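Local structure of paenibacillus xanthan lyase (Paenibacillus, 6F2P) at residues A[324-329]-A[348-353]; A[295-300]-A[331-336]; A[691-696]-A[704-709]; A[674-679]-A[698-703]; A[162-167]-A[176-181]. The protein cleaves xanthan as a polysaccharide lyase (EC 4.2.2.12), probably by the beta-elimination common to family 8 lyases, and carries several bound calcium ions. All coordinates share one frame; numbering follows the deposited sequence.

Contact 1: residues A[324-329]-A[348-353]. With CA (calcium ion), chain E.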
# COMPACT_ATOMS: atom_id res chain seq x y z
N TYR A 324 -7.32 -22.95 17.97
CA TYR A 324 -6.78 -23.49 16.72
C TYR A 324 -5.26 -23.59 16.77
O TYR A 324 -4.70 -24.66 16.52
CB TYR A 324 -7.19 -22.62 15.53
CG TYR A 324 -6.63 -23.05 14.19
CD1 TYR A 324 -7.02 -24.25 13.60
CD2 TYR A 324 -5.72 -22.26 13.50
CE1 TYR A 324 -6.52 -24.65 12.37
CE2 TYR A 324 -5.21 -22.65 12.27
CZ TYR A 324 -5.61 -23.85 11.71
OH TYR A 324 -5.12 -24.26 10.48
N TRP A 325 -4.62 -22.49 17.12
CA TRP A 325 -3.17 -22.44 17.18
C TRP A 325 -2.58 -23.30 18.29
O TRP A 325 -1.48 -23.85 18.15
CB TRP A 325 -2.69 -21.00 17.34
CG TRP A 325 -2.99 -20.11 16.17
CD1 TRP A 325 -2.96 -20.46 14.84
CD2 TRP A 325 -3.37 -18.73 16.21
NE1 TRP A 325 -3.30 -19.37 14.06
CE2 TRP A 325 -3.55 -18.30 14.88
CE3 TRP A 325 -3.57 -17.81 17.25
CZ2 TRP A 325 -3.92 -16.99 14.56
CZ3 TRP A 325 -3.94 -16.51 16.93
CH2 TRP A 325 -4.11 -16.12 15.60
N LEU A 326 -3.29 -23.42 19.41
CA LEU A 326 -2.77 -24.18 20.55
C LEU A 326 -2.83 -25.66 20.26
O LEU A 326 -1.94 -26.41 20.64
CB LEU A 326 -3.57 -23.87 21.82
CG LEU A 326 -3.30 -22.54 22.49
CD1 LEU A 326 -4.34 -22.26 23.56
CD2 LEU A 326 -1.91 -22.55 23.09
N LEU A 327 -3.89 -26.08 19.57
CA LEU A 327 -4.06 -27.47 19.17
C LEU A 327 -2.99 -27.90 18.17
O LEU A 327 -2.63 -29.08 18.09
CB LEU A 327 -5.46 -27.66 18.55
CG LEU A 327 -6.62 -27.51 19.53
CD1 LEU A 327 -7.92 -27.35 18.78
CD2 LEU A 327 -6.69 -28.71 20.46
N LEU A 328 -2.47 -26.94 17.42
CA LEU A 328 -1.43 -27.23 16.44
C LEU A 328 -0.09 -27.32 17.12
O LEU A 328 0.83 -27.95 16.60
CB LEU A 328 -1.40 -26.16 15.35
CG LEU A 328 -2.61 -26.17 14.42
CD1 LEU A 328 -2.60 -24.96 13.52
CD2 LEU A 328 -2.63 -27.43 13.60
N ASP A 329 0.02 -26.69 18.29
CA ASP A 329 1.29 -26.56 18.99
C ASP A 329 1.66 -27.83 19.76
O ASP A 329 1.76 -27.83 20.99
CB ASP A 329 1.25 -25.34 19.93
CG ASP A 329 2.63 -24.87 20.33
OD1 ASP A 329 3.62 -25.35 19.72
OD2 ASP A 329 2.73 -24.00 21.23
N GLN A 348 -7.53 -24.15 29.96
CA GLN A 348 -8.96 -24.08 30.18
C GLN A 348 -9.65 -23.96 28.83
O GLN A 348 -10.67 -24.60 28.56
CB GLN A 348 -9.30 -22.87 31.06
CG GLN A 348 -10.71 -22.86 31.62
CD GLN A 348 -11.74 -22.37 30.61
OE1 GLN A 348 -12.92 -22.70 30.71
NE2 GLN A 348 -11.29 -21.59 29.63
N LEU A 349 -9.05 -23.15 27.98
CA LEU A 349 -9.55 -22.89 26.64
C LEU A 349 -9.53 -24.13 25.73
O LEU A 349 -10.50 -24.38 25.02
CB LEU A 349 -8.72 -21.77 26.02
CG LEU A 349 -8.99 -21.38 24.58
CD1 LEU A 349 -10.44 -20.98 24.44
CD2 LEU A 349 -8.07 -20.25 24.23
N VAL A 350 -8.46 -24.90 25.74
CA VAL A 350 -8.41 -26.09 24.88
C VAL A 350 -9.22 -27.25 25.45
O VAL A 350 -9.47 -28.23 24.76
CB VAL A 350 -6.97 -26.57 24.64
CG1 VAL A 350 -6.08 -25.40 24.27
CG2 VAL A 350 -6.44 -27.26 25.86
N ASN A 351 -9.64 -27.13 26.70
CA ASN A 351 -10.42 -28.17 27.35
C ASN A 351 -11.91 -27.85 27.32
O ASN A 351 -12.75 -28.71 27.62
CB ASN A 351 -9.94 -28.37 28.78
CG ASN A 351 -8.62 -29.10 28.84
OD1 ASN A 351 -8.39 -30.06 28.09
ND2 ASN A 351 -7.72 -28.65 29.72
N ASP A 352 -12.21 -26.62 26.96
CA ASP A 352 -13.58 -26.14 26.86
C ASP A 352 -14.18 -26.57 25.52
O ASP A 352 -13.78 -26.06 24.46
CB ASP A 352 -13.59 -24.62 27.00
CG ASP A 352 -14.98 -24.04 27.10
OD1 ASP A 352 -15.95 -24.67 26.62
OD2 ASP A 352 -15.11 -22.92 27.65
N SER A 353 -15.14 -27.48 25.56
CA SER A 353 -15.78 -27.97 24.34
C SER A 353 -16.78 -26.98 23.75
O SER A 353 -17.15 -27.08 22.58
CB SER A 353 -16.47 -29.31 24.60
OG SER A 353 -17.36 -29.20 25.69
CA CA E . 5.49 -25.26 18.15
O HOH W 1 3.72 -26.27 16.88
O HOH W 2 4.55 -23.15 17.56
O HOH W 3 7.84 -25.21 16.71

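Contact 2: residues A[295-300]-A[331-336]. With CA (calcium ion), chain E.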
# COMPACT_ATOMS: atom_id res chain seq x y z
N ALA A 295 8.12 -15.84 18.59
CA ALA A 295 7.63 -14.47 18.46
C ALA A 295 6.12 -14.41 18.51
O ALA A 295 5.54 -13.39 18.88
CB ALA A 295 8.13 -13.85 17.17
N ALA A 296 5.49 -15.52 18.14
CA ALA A 296 4.04 -15.60 18.07
C ALA A 296 3.41 -15.64 19.46
O ALA A 296 2.23 -15.28 19.64
CB ALA A 296 3.63 -16.82 17.28
N VAL A 297 4.20 -16.09 20.43
CA VAL A 297 3.69 -16.36 21.77
C VAL A 297 3.09 -15.14 22.47
O VAL A 297 2.01 -15.23 23.05
CB VAL A 297 4.75 -17.05 22.65
CG1 VAL A 297 4.30 -17.07 24.09
CG2 VAL A 297 5.01 -18.47 22.16
N THR A 298 3.78 -14.01 22.41
CA THR A 298 3.31 -12.78 23.05
C THR A 298 1.97 -12.33 22.45
O THR A 298 1.12 -11.78 23.14
CB THR A 298 4.36 -11.65 22.95
OG1 THR A 298 3.82 -10.45 23.52
CG2 THR A 298 4.73 -11.38 21.50
N VAL A 299 1.79 -12.58 21.15
CA VAL A 299 0.57 -12.18 20.48
C VAL A 299 -0.60 -13.07 20.89
O VAL A 299 -1.69 -12.58 21.20
CB VAL A 299 0.73 -12.22 18.95
CG1 VAL A 299 -0.58 -11.86 18.29
CG2 VAL A 299 1.82 -11.27 18.50
N MET A 300 -0.36 -14.38 20.89
CA MET A 300 -1.36 -15.33 21.36
C MET A 300 -1.77 -15.00 22.79
O MET A 300 -2.95 -15.08 23.15
CB MET A 300 -0.85 -16.77 21.28
CG MET A 300 -0.59 -17.22 19.85
SD MET A 300 0.21 -18.83 19.71
CE MET A 300 -0.90 -19.90 20.61
N ASP A 331 4.36 -29.40 20.23
CA ASP A 331 5.56 -29.37 21.08
C ASP A 331 5.47 -28.29 22.15
O ASP A 331 6.49 -27.91 22.75
CB ASP A 331 6.82 -29.18 20.23
CG ASP A 331 6.83 -27.86 19.47
OD1 ASP A 331 5.76 -27.22 19.38
OD2 ASP A 331 7.90 -27.47 18.97
N LYS A 332 4.26 -27.77 22.37
CA LYS A 332 3.99 -26.84 23.47
C LYS A 332 4.89 -25.59 23.54
O LYS A 332 5.29 -25.16 24.63
CB LYS A 332 3.99 -27.59 24.81
CG LYS A 332 2.93 -28.68 24.88
CD LYS A 332 2.91 -29.39 26.21
CE LYS A 332 1.72 -30.33 26.30
NZ LYS A 332 1.68 -31.05 27.59
N THR A 333 5.19 -25.03 22.38
CA THR A 333 5.90 -23.76 22.29
C THR A 333 5.28 -22.73 23.23
O THR A 333 5.99 -22.14 24.05
CB THR A 333 5.89 -23.20 20.85
OG1 THR A 333 6.46 -24.16 19.95
CG2 THR A 333 6.68 -21.90 20.77
N PHE A 334 3.97 -22.54 23.13
CA PHE A 334 3.26 -21.59 23.98
C PHE A 334 3.29 -21.97 25.47
O PHE A 334 3.75 -21.17 26.30
CB PHE A 334 1.80 -21.40 23.52
CG PHE A 334 1.03 -20.40 24.36
CD1 PHE A 334 1.07 -19.05 24.07
CD2 PHE A 334 0.27 -20.81 25.43
CE1 PHE A 334 0.37 -18.14 24.83
CE2 PHE A 334 -0.43 -19.91 26.20
CZ PHE A 334 -0.38 -18.57 25.90
N LEU A 335 2.82 -23.17 25.80
CA LEU A 335 2.70 -23.61 27.21
C LEU A 335 4.03 -23.61 27.96
O LEU A 335 4.07 -23.33 29.16
CB LEU A 335 2.03 -24.98 27.31
CG LEU A 335 0.54 -24.95 26.94
CD1 LEU A 335 -0.02 -26.34 26.74
CD2 LEU A 335 -0.27 -24.20 27.99
N LYS A 336 5.11 -23.89 27.25
CA LYS A 336 6.43 -23.93 27.89
C LYS A 336 7.06 -22.54 28.02
O LYS A 336 8.12 -22.40 28.62
CB LYS A 336 7.37 -24.83 27.10
CG LYS A 336 7.06 -26.30 27.20
CD LYS A 336 7.61 -27.04 26.00
CE LYS A 336 7.74 -28.52 26.28
NZ LYS A 336 8.83 -28.78 27.27
CA CA E . 5.49 -25.26 18.15
O HOH W 3 7.84 -25.21 16.71
O HOH W 2 4.55 -23.15 17.56
O HOH W 1 3.72 -26.27 16.88

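Contact 3: residues A[691-696]-A[704-709]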
# COMPACT_ATOMS: atom_id res chain seq x y z
N ILE A 691 -14.21 -5.26 -11.73
CA ILE A 691 -12.85 -4.75 -11.86
C ILE A 691 -12.36 -4.09 -10.58
O ILE A 691 -13.07 -3.29 -9.96
CB ILE A 691 -12.74 -3.75 -13.01
CG1 ILE A 691 -13.17 -4.41 -14.32
CG2 ILE A 691 -11.31 -3.22 -13.12
CD1 ILE A 691 -14.35 -3.75 -14.98
N SER A 692 -11.15 -4.43 -10.16
CA SER A 692 -10.54 -3.80 -9.00
C SER A 692 -9.31 -3.00 -9.43
O SER A 692 -8.46 -3.51 -10.16
CB SER A 692 -10.14 -4.85 -7.97
OG SER A 692 -9.66 -4.24 -6.78
N VAL A 693 -9.23 -1.75 -9.00
CA VAL A 693 -8.13 -0.86 -9.39
C VAL A 693 -7.47 -0.20 -8.19
O VAL A 693 -8.14 0.18 -7.24
CB VAL A 693 -8.64 0.26 -10.31
CG1 VAL A 693 -7.46 1.03 -10.91
CG2 VAL A 693 -9.51 -0.32 -11.40
N SER A 694 -6.14 -0.06 -8.24
CA SER A 694 -5.44 0.70 -7.21
C SER A 694 -4.27 1.44 -7.84
O SER A 694 -3.78 1.05 -8.89
CB SER A 694 -4.93 -0.21 -6.10
OG SER A 694 -3.79 -0.93 -6.53
N ASP A 695 -3.83 2.51 -7.18
CA ASP A 695 -2.63 3.23 -7.57
C ASP A 695 -1.49 2.86 -6.61
O ASP A 695 -1.39 3.40 -5.50
CB ASP A 695 -2.89 4.73 -7.51
CG ASP A 695 -1.62 5.54 -7.55
OD1 ASP A 695 -0.70 5.16 -8.30
OD2 ASP A 695 -1.53 6.55 -6.81
N PRO A 696 -0.64 1.91 -7.01
CA PRO A 696 0.38 1.41 -6.10
C PRO A 696 1.44 2.46 -5.82
O PRO A 696 2.16 2.31 -4.84
CB PRO A 696 1.01 0.24 -6.86
CG PRO A 696 0.03 -0.10 -7.92
CD PRO A 696 -0.65 1.17 -8.29
N ILE A 704 -7.39 7.73 -12.77
CA ILE A 704 -6.97 6.65 -13.64
C ILE A 704 -8.15 6.25 -14.51
O ILE A 704 -9.19 5.84 -14.00
CB ILE A 704 -6.53 5.41 -12.85
CG1 ILE A 704 -5.28 5.71 -12.02
CG2 ILE A 704 -6.29 4.25 -13.81
CD1 ILE A 704 -4.91 4.58 -11.05
N TYR A 705 -7.99 6.38 -15.82
CA TYR A 705 -9.01 5.94 -16.75
C TYR A 705 -8.78 4.48 -17.12
O TYR A 705 -7.66 4.07 -17.44
CB TYR A 705 -8.99 6.80 -18.01
CG TYR A 705 -9.71 8.12 -17.89
CD1 TYR A 705 -9.36 9.04 -16.91
CD2 TYR A 705 -10.71 8.47 -18.79
CE1 TYR A 705 -10.01 10.26 -16.81
CE2 TYR A 705 -11.36 9.69 -18.70
CZ TYR A 705 -11.01 10.57 -17.71
OH TYR A 705 -11.65 11.78 -17.61
N ILE A 706 -9.85 3.70 -17.09
CA ILE A 706 -9.79 2.29 -17.44
C ILE A 706 -10.84 1.97 -18.52
O ILE A 706 -12.01 2.35 -18.40
CB ILE A 706 -10.05 1.41 -16.20
CG1 ILE A 706 -8.98 1.66 -15.12
CG2 ILE A 706 -10.15 -0.06 -16.58
CD1 ILE A 706 -7.63 1.02 -15.39
N ASP A 707 -10.42 1.28 -19.57
CA ASP A 707 -11.36 0.72 -20.53
C ASP A 707 -11.35 -0.79 -20.40
O ASP A 707 -10.30 -1.39 -20.18
CB ASP A 707 -11.00 1.12 -21.96
CG ASP A 707 -11.20 2.61 -22.23
OD1 ASP A 707 -11.96 3.26 -21.48
OD2 ASP A 707 -10.61 3.13 -23.20
N VAL A 708 -12.52 -1.40 -20.52
CA VAL A 708 -12.59 -2.85 -20.60
C VAL A 708 -13.30 -3.25 -21.89
O VAL A 708 -14.46 -2.92 -22.11
CB VAL A 708 -13.30 -3.47 -19.39
CG1 VAL A 708 -13.43 -4.97 -19.55
CG2 VAL A 708 -12.54 -3.15 -18.13
N ASN A 709 -12.57 -3.97 -22.74
CA ASN A 709 -13.01 -4.30 -24.09
C ASN A 709 -14.12 -5.35 -24.12
O ASN A 709 -13.94 -6.45 -24.66
CB ASN A 709 -11.81 -4.77 -24.92
CG ASN A 709 -12.05 -4.63 -26.41
OD1 ASN A 709 -13.12 -4.21 -26.83
ND2 ASN A 709 -11.05 -4.97 -27.21

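Contact 4: residues A[674-679]-A[698-703]. With CA (calcium ion), chain J.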
# COMPACT_ATOMS: atom_id res chain seq x y z
N SER A 674 -5.31 0.91 -19.50
CA SER A 674 -5.09 1.90 -18.45
C SER A 674 -4.20 3.01 -18.97
O SER A 674 -3.26 2.76 -19.73
CB SER A 674 -4.46 1.27 -17.21
OG SER A 674 -4.11 2.27 -16.26
N ASN A 675 -4.49 4.24 -18.55
CA ASN A 675 -3.69 5.38 -18.95
C ASN A 675 -2.71 5.80 -17.86
O ASN A 675 -2.04 6.81 -17.98
CB ASN A 675 -4.58 6.56 -19.34
CG ASN A 675 -5.23 7.23 -18.14
OD1 ASN A 675 -5.46 6.59 -17.12
ND2 ASN A 675 -5.52 8.51 -18.26
N ARG A 676 -2.66 5.02 -16.78
CA ARG A 676 -1.79 5.34 -15.65
C ARG A 676 -1.19 4.08 -15.04
O ARG A 676 -1.75 2.99 -15.18
CB ARG A 676 -2.57 6.09 -14.57
CG ARG A 676 -3.00 7.51 -14.95
CD ARG A 676 -1.81 8.46 -15.07
NE ARG A 676 -2.22 9.82 -15.41
CZ ARG A 676 -2.44 10.26 -16.65
NH1 ARG A 676 -2.28 9.45 -17.70
NH2 ARG A 676 -2.81 11.52 -16.85
N LYS A 677 -0.06 4.22 -14.36
CA LYS A 677 0.45 3.14 -13.52
C LYS A 677 -0.69 2.65 -12.64
O LYS A 677 -1.41 3.46 -12.05
CB LYS A 677 1.60 3.63 -12.64
CG LYS A 677 2.80 4.13 -13.41
CD LYS A 677 3.78 4.88 -12.51
CE LYS A 677 4.94 5.44 -13.31
NZ LYS A 677 6.04 5.89 -12.42
N ALA A 678 -0.87 1.34 -12.55
CA ALA A 678 -2.00 0.80 -11.83
C ALA A 678 -1.84 -0.69 -11.59
O ALA A 678 -1.17 -1.38 -12.35
CB ALA A 678 -3.27 1.05 -12.62
N SER A 679 -2.46 -1.18 -10.53
CA SER A 679 -2.60 -2.61 -10.37
C SER A 679 -4.08 -2.92 -10.53
O SER A 679 -4.93 -2.27 -9.93
CB SER A 679 -2.09 -3.04 -9.00
OG SER A 679 -2.10 -4.45 -8.89
N GLN A 698 0.85 5.42 -5.00
CA GLN A 698 0.28 6.24 -3.93
C GLN A 698 0.57 7.73 -4.10
O GLN A 698 0.48 8.49 -3.14
CB GLN A 698 0.76 5.77 -2.54
CG GLN A 698 0.55 4.29 -2.26
CD GLN A 698 0.77 3.94 -0.80
OE1 GLN A 698 0.48 4.74 0.08
NE2 GLN A 698 1.28 2.74 -0.55
N SER A 699 0.92 8.14 -5.32
CA SER A 699 1.29 9.53 -5.55
C SER A 699 0.62 10.14 -6.78
O SER A 699 0.98 11.22 -7.24
CB SER A 699 2.82 9.68 -5.61
OG SER A 699 3.37 8.94 -6.68
N ASN A 700 -0.37 9.42 -7.31
CA ASN A 700 -1.27 9.96 -8.31
C ASN A 700 -2.35 10.76 -7.59
O ASN A 700 -3.13 10.19 -6.81
CB ASN A 700 -1.90 8.80 -9.08
CG ASN A 700 -2.73 9.25 -10.28
OD1 ASN A 700 -3.09 10.42 -10.40
ND2 ASN A 700 -3.02 8.33 -11.17
N VAL A 701 -2.39 12.07 -7.82
CA VAL A 701 -3.38 12.92 -7.16
C VAL A 701 -4.57 13.21 -8.07
O VAL A 701 -5.46 13.97 -7.71
CB VAL A 701 -2.79 14.27 -6.74
CG1 VAL A 701 -1.60 14.07 -5.81
CG2 VAL A 701 -2.38 15.06 -7.96
N GLY A 702 -4.56 12.59 -9.25
CA GLY A 702 -5.63 12.80 -10.21
C GLY A 702 -6.45 11.54 -10.42
O GLY A 702 -6.94 10.95 -9.45
N THR A 703 -6.59 11.13 -11.67
CA THR A 703 -7.45 10.01 -12.01
C THR A 703 -6.71 8.87 -12.69
O THR A 703 -5.57 9.01 -13.14
CB THR A 703 -8.61 10.45 -12.95
OG1 THR A 703 -8.07 11.13 -14.09
CG2 THR A 703 -9.57 11.39 -12.25
CA CA J . 0.42 5.31 2.51
O HOH W 4 -6.15 10.18 -16.03
O HOH W 5 -3.35 10.88 -13.24
O HOH W 6 -1.29 5.88 -11.00
O HOH W 7 1.79 6.90 4.27
O HOH W 8 2.98 4.14 3.18
O HOH W 9 1.09 7.53 0.96

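Contact 5: residues A[162-167]-A[176-181]. With CA (calcium ion), chain F.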
# COMPACT_ATOMS: atom_id res chain seq x y z
N ALA A 162 8.15 10.04 36.65
CA ALA A 162 7.17 10.96 37.23
C ALA A 162 5.92 11.17 36.40
O ALA A 162 4.84 11.33 36.95
CB ALA A 162 7.81 12.31 37.54
N SER A 163 6.08 11.20 35.08
CA SER A 163 4.95 11.48 34.20
C SER A 163 5.14 10.82 32.84
O SER A 163 6.22 10.34 32.53
CB SER A 163 4.82 12.98 33.99
OG SER A 163 5.94 13.47 33.27
N VAL A 164 4.08 10.80 32.05
CA VAL A 164 4.14 10.28 30.69
C VAL A 164 4.47 11.41 29.73
O VAL A 164 3.72 12.37 29.63
CB VAL A 164 2.78 9.72 30.28
CG1 VAL A 164 2.84 9.24 28.84
CG2 VAL A 164 2.35 8.60 31.22
N THR A 165 5.59 11.31 29.02
CA THR A 165 5.95 12.35 28.06
C THR A 165 6.45 11.80 26.73
O THR A 165 6.56 12.54 25.74
CB THR A 165 7.06 13.28 28.60
OG1 THR A 165 8.33 12.61 28.52
CG2 THR A 165 6.77 13.72 30.03
N MET A 166 6.76 10.52 26.70
CA MET A 166 7.45 9.94 25.56
C MET A 166 6.49 9.39 24.52
O MET A 166 5.28 9.61 24.61
CB MET A 166 8.41 8.87 26.04
CG MET A 166 9.34 9.39 27.11
SD MET A 166 10.54 8.18 27.68
CE MET A 166 11.85 9.29 28.17
N THR A 167 7.03 8.68 23.53
CA THR A 167 6.24 8.19 22.41
C THR A 167 6.37 6.69 22.28
O THR A 167 7.24 6.09 22.91
CB THR A 167 6.68 8.81 21.08
OG1 THR A 167 8.00 8.34 20.75
CG2 THR A 167 6.71 10.32 21.17
N GLN A 176 2.51 1.89 31.99
CA GLN A 176 2.49 0.71 32.86
C GLN A 176 3.15 0.98 34.21
O GLN A 176 2.59 0.66 35.25
CB GLN A 176 3.17 -0.50 32.20
CG GLN A 176 2.38 -1.11 31.04
CD GLN A 176 3.15 -2.20 30.32
OE1 GLN A 176 2.66 -3.32 30.16
NE2 GLN A 176 4.36 -1.88 29.86
N VAL A 177 4.34 1.57 34.18
CA VAL A 177 5.11 1.82 35.38
C VAL A 177 4.34 2.75 36.29
O VAL A 177 4.21 2.51 37.50
CB VAL A 177 6.47 2.46 35.04
CG1 VAL A 177 7.04 3.14 36.25
CG2 VAL A 177 7.43 1.38 34.55
N ILE A 178 3.79 3.79 35.70
CA ILE A 178 3.03 4.78 36.45
C ILE A 178 1.74 4.18 37.02
O ILE A 178 1.42 4.39 38.18
CB ILE A 178 2.76 6.02 35.60
CG1 ILE A 178 4.03 6.86 35.53
CG2 ILE A 178 1.62 6.83 36.17
CD1 ILE A 178 3.98 7.98 34.56
N ALA A 179 1.04 3.41 36.21
CA ALA A 179 -0.19 2.77 36.66
C ALA A 179 0.07 1.78 37.79
O ALA A 179 -0.65 1.76 38.78
CB ALA A 179 -0.86 2.06 35.50
N ILE A 180 1.10 0.97 37.66
CA ILE A 180 1.30 -0.07 38.66
C ILE A 180 1.81 0.53 39.97
O ILE A 180 1.36 0.14 41.05
CB ILE A 180 2.20 -1.22 38.18
CG1 ILE A 180 1.63 -1.83 36.89
CG2 ILE A 180 2.33 -2.29 39.27
CD1 ILE A 180 0.15 -2.02 36.91
N SER A 181 2.71 1.50 39.89
CA SER A 181 3.14 2.17 41.11
C SER A 181 1.95 2.84 41.80
O SER A 181 1.80 2.74 43.02
CB SER A 181 4.31 3.13 40.86
OG SER A 181 4.05 4.08 39.84
CA CA F . 8.48 9.77 32.10
O HOH W 10 8.38 11.89 33.36
O HOH W 11 9.67 11.36 30.91
O HOH W 12 10.15 8.30 30.86
O HOH W 13 10.61 10.01 33.30

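Contact 1: residues A[324-329]-A[348-353]
No flat group stands where Leu326 meets Leu349 and Val350: the one ring face filled from within the two segments is that of Tyr324, over which Leu328 CD1 sits 3.6 Å above the plane, offset toward the rim. The meeting of the segments is aliphatic and small. Leu326 CD1 touches Val350 CG1 at 3.7 Å, and the two side chains cross at about a right angle, so one branch of the leucine covers one branch of the valine. Val350 CG1 lies anti to the carbonyl carbon (chi1 -47°), which turns this methyl toward CB and CD1 of Leu326. The other touch is looser, Leu326 CD1 to Leu349 CD2 at 4.3 Å. Leu349 also packs on Lys319 and Val322, an earlier part of the helix that carries Leu326.

Just past that helix, Asp329 turns from the hydrophobic seam to a calcium ion. Its OD1 binds the metal at 2.4 Å, and OD2 accepts a hydrogen bond from Phe334 N, so the carboxylate ties metal to loop. This is a helix-loop-helix unit, helices 312-328 and 340-351, whose connecting loop supplies Asp329, Asp331 and Thr333 at alternate positions to one calcium site.

Contact 2: residues A[295-300]-A[331-336]
Phe334 and Val297 reach each other through matching first torsions: the phenylalanine CG lies anti to its N (chi1 -179°), throwing the ring out to the helix, while Val297 CG1 does likewise (chi1 169°) and meets ring atom CD1 at 3.8 Å. The valine's other branch, CG2, faces Thr333 CG2 at 4.1 Å. Val297 O sits in plane at the ring edge, and Met300 approaches obliquely, with CB 4.0 Å from Phe334 CE1. Met300 SD lies 5.5 Å from the centroid of the Phe334 ring, 53° off the normal, an oblique Met-aromatic contact, and the bend at chi3 turns the terminal methyl CE back to 4.1 Å from Phe334 CD1. An alanine at Val297 would lose both methyl branches and is likely to leave Phe334 and Thr333 with a gap on the helix side, the ring then less firmly placed.

Thr333 works both ways: its methyl packs on the helix while OG1 binds calcium at 2.3 Å. Asp331 OD1 is a further ligand, and Asp331 OD2 accepts a hydrogen bond from a water on the metal. Phe334 is wedged between helices: Leu326 of helix 312-328 and Ala346 of helix 340-351 touch it too, while on helix 292-307 Thr298 and Val299 pack against helix 229-244.

Contact 3: residues A[691-696]-A[704-709]
Ile704, near the start of strand 703-708, reaches across to Asp695 and Val693. Its CD1 lies 4.1 Å from Asp695 CB and 4.4 Å from Val693 CG1, a loose apolar touch made by the end of an extended chain (chi2 171°). The carboxylate beyond that CB is engaged elsewhere: Asp695 OD1 is hydrogen-bonded to Thr697 OG1, and OD2 accepts from Asn700 N, which helps to explain how an acidic residue can sit buried beside an isoleucine.

Tyr705 comes next, on the other face of its strand, with OH hydrogen-bonded to Asp812. Ile706 returns to the interface, where its CG1 meets Val693 CG2 at 4.2 Å; the two branches of this valine are thus shared between two isoleucines. Asp707 again lies on the outer face, against Lys732 and Thr673. At Val708 the fit is closer. CG2 stands anti to the carbonyl carbon and comes within 3.7 Å of Ile691 CD1, the two side chains sliding past each other in opposite directions. Phe733 and Val680 press on Ile691 as well.

No hydrogen bond joins the two strands, whose axes come no nearer than 9.5 Å and run roughly antiparallel, at 155°. Each is bonded instead within its own sheet, Val693 to Tyr745 and Ile704 to Val735. Facing sheets that interlock through aliphatic side chains in this way form the core of a beta-sandwich, here the C-terminal sandwich of the family 8 lyases.

Contact 4: residues A[674-679]-A[698-703]
Arg676 meets Asn700 and Thr703 by plain van der Waals contact. Its CG lies 3.5 Å from Thr703 O and 3.9 Å from Asn700 ND2; the two side chains cross at about a right angle, yet the guanidinium and amide planes are only 26° apart. The bend at chi2 (-68°) folds the arginine back toward its own main chain at Asn675.

Direct hydrogen bonds stay within each segment. Arg676 NH1 donates to Asn675 O at 2.7 Å, with the acceptor near the guanidinium plane. Asn700 OD1 takes the amide of Gly702 at 2.9 Å, an Asx turn, and ND2 of the same residue gives a longer bond to Thr703 O, arriving from above that carbonyl plane.

Waters do the bridging between segments. One accepts from Arg676 NE at 2.7 Å and donates to both Asn700 OD1 and Thr703 O. A second accepts from Asn700 ND2 and donates to Lys677 O at 2.6 Å. A third links Asn675 ND2 with Thr703 OG1, whose hydroxyl is also bonded to Ser872. A leucine in place of Asn700 would probably undo the Asx turn and take one partner from each of the two waters that bridge to Arg676 NE and Lys677 O, so that the loop would be held less firmly against Arg676.

Metal binding is apart from all this: Gln698 OE1 holds a calcium ion at 2.5 Å, with three waters around it.

The loop between strands 688-694 and 703-708 thus lies against the turn between strands 672-674 and 678-684. Val701 and Thr703 lean on strand 806-813, and Arg676 packs on Ile704.

Contact 5: residues A[162-167]-A[176-181]
Ile178 points its CD1 into the backbone of Ser163 and the side chain of Val164, closing a calcium-binding loop over the helix that follows it. The unit is a helix-loop-helix of the N-terminal alpha-helical domain: helix 147-160, the loop with residues 162-167, then helix 168-184, which carries Ile178.

One methyl does nearly all the touching. Ile178 is extended beyond CB (chi2 171°), with CG1 anti to the carbonyl carbon, and this carries CD1 outward from the helix. There it lies against the main chain of the loop, 3.5 Å from Ser163 C, and meets Val164 CG2 at 3.8 Å. The isoleucine and valine side chains cross obliquely, with a single branch of the valine used. Ala162 is only grazed, its C being 4.2 Å from CD1. The Ser163 side chain turns from the helix, so that its peptide rather than its hydroxyl side faces the isoleucine. Gln161 adds a further touch on Ile178, and Arg171, Glu174 and Ser175 of the same helix pack against Val164.

No hydrogen bond joins the two segments; the polar link comes through Glu174, one turn ahead of Ile178. Its OE2 binds the metal and accepts from Thr165 N, while OE1 accepts from Met166 N. Gln161 OE1 is a third protein ligand, and four waters join them; one of these lies 3.0 Å from Thr165 OG1, another 2.9 Å from Ser163 OG. The carbonyl that Ile178 backs is itself a ligand: Ser163 O binds the calcium ion at 2.4 Å.

How the contacts relate
Contact 3 is the buried one, almost wholly aliphatic between two sheets; the others are partly buried and mix packing with polar work. Contacts 1 and 2 interlock: Leu326 of the first packs on Phe334 and Met300 of the second, and both hold the same calcium ion and its three waters. Contact 5, its centre about 28 Å from that of contact 2, has its own calcium, yet repeats the theme of a metal loop backed by a helix. Contacts 3 and 4 touch within the beta-sandwich, Ser694 N bonding to Ser679 O and Tyr705 N to Asn675 OD1. There the hydrophobic interior gives way to a water-bridged rim of loops.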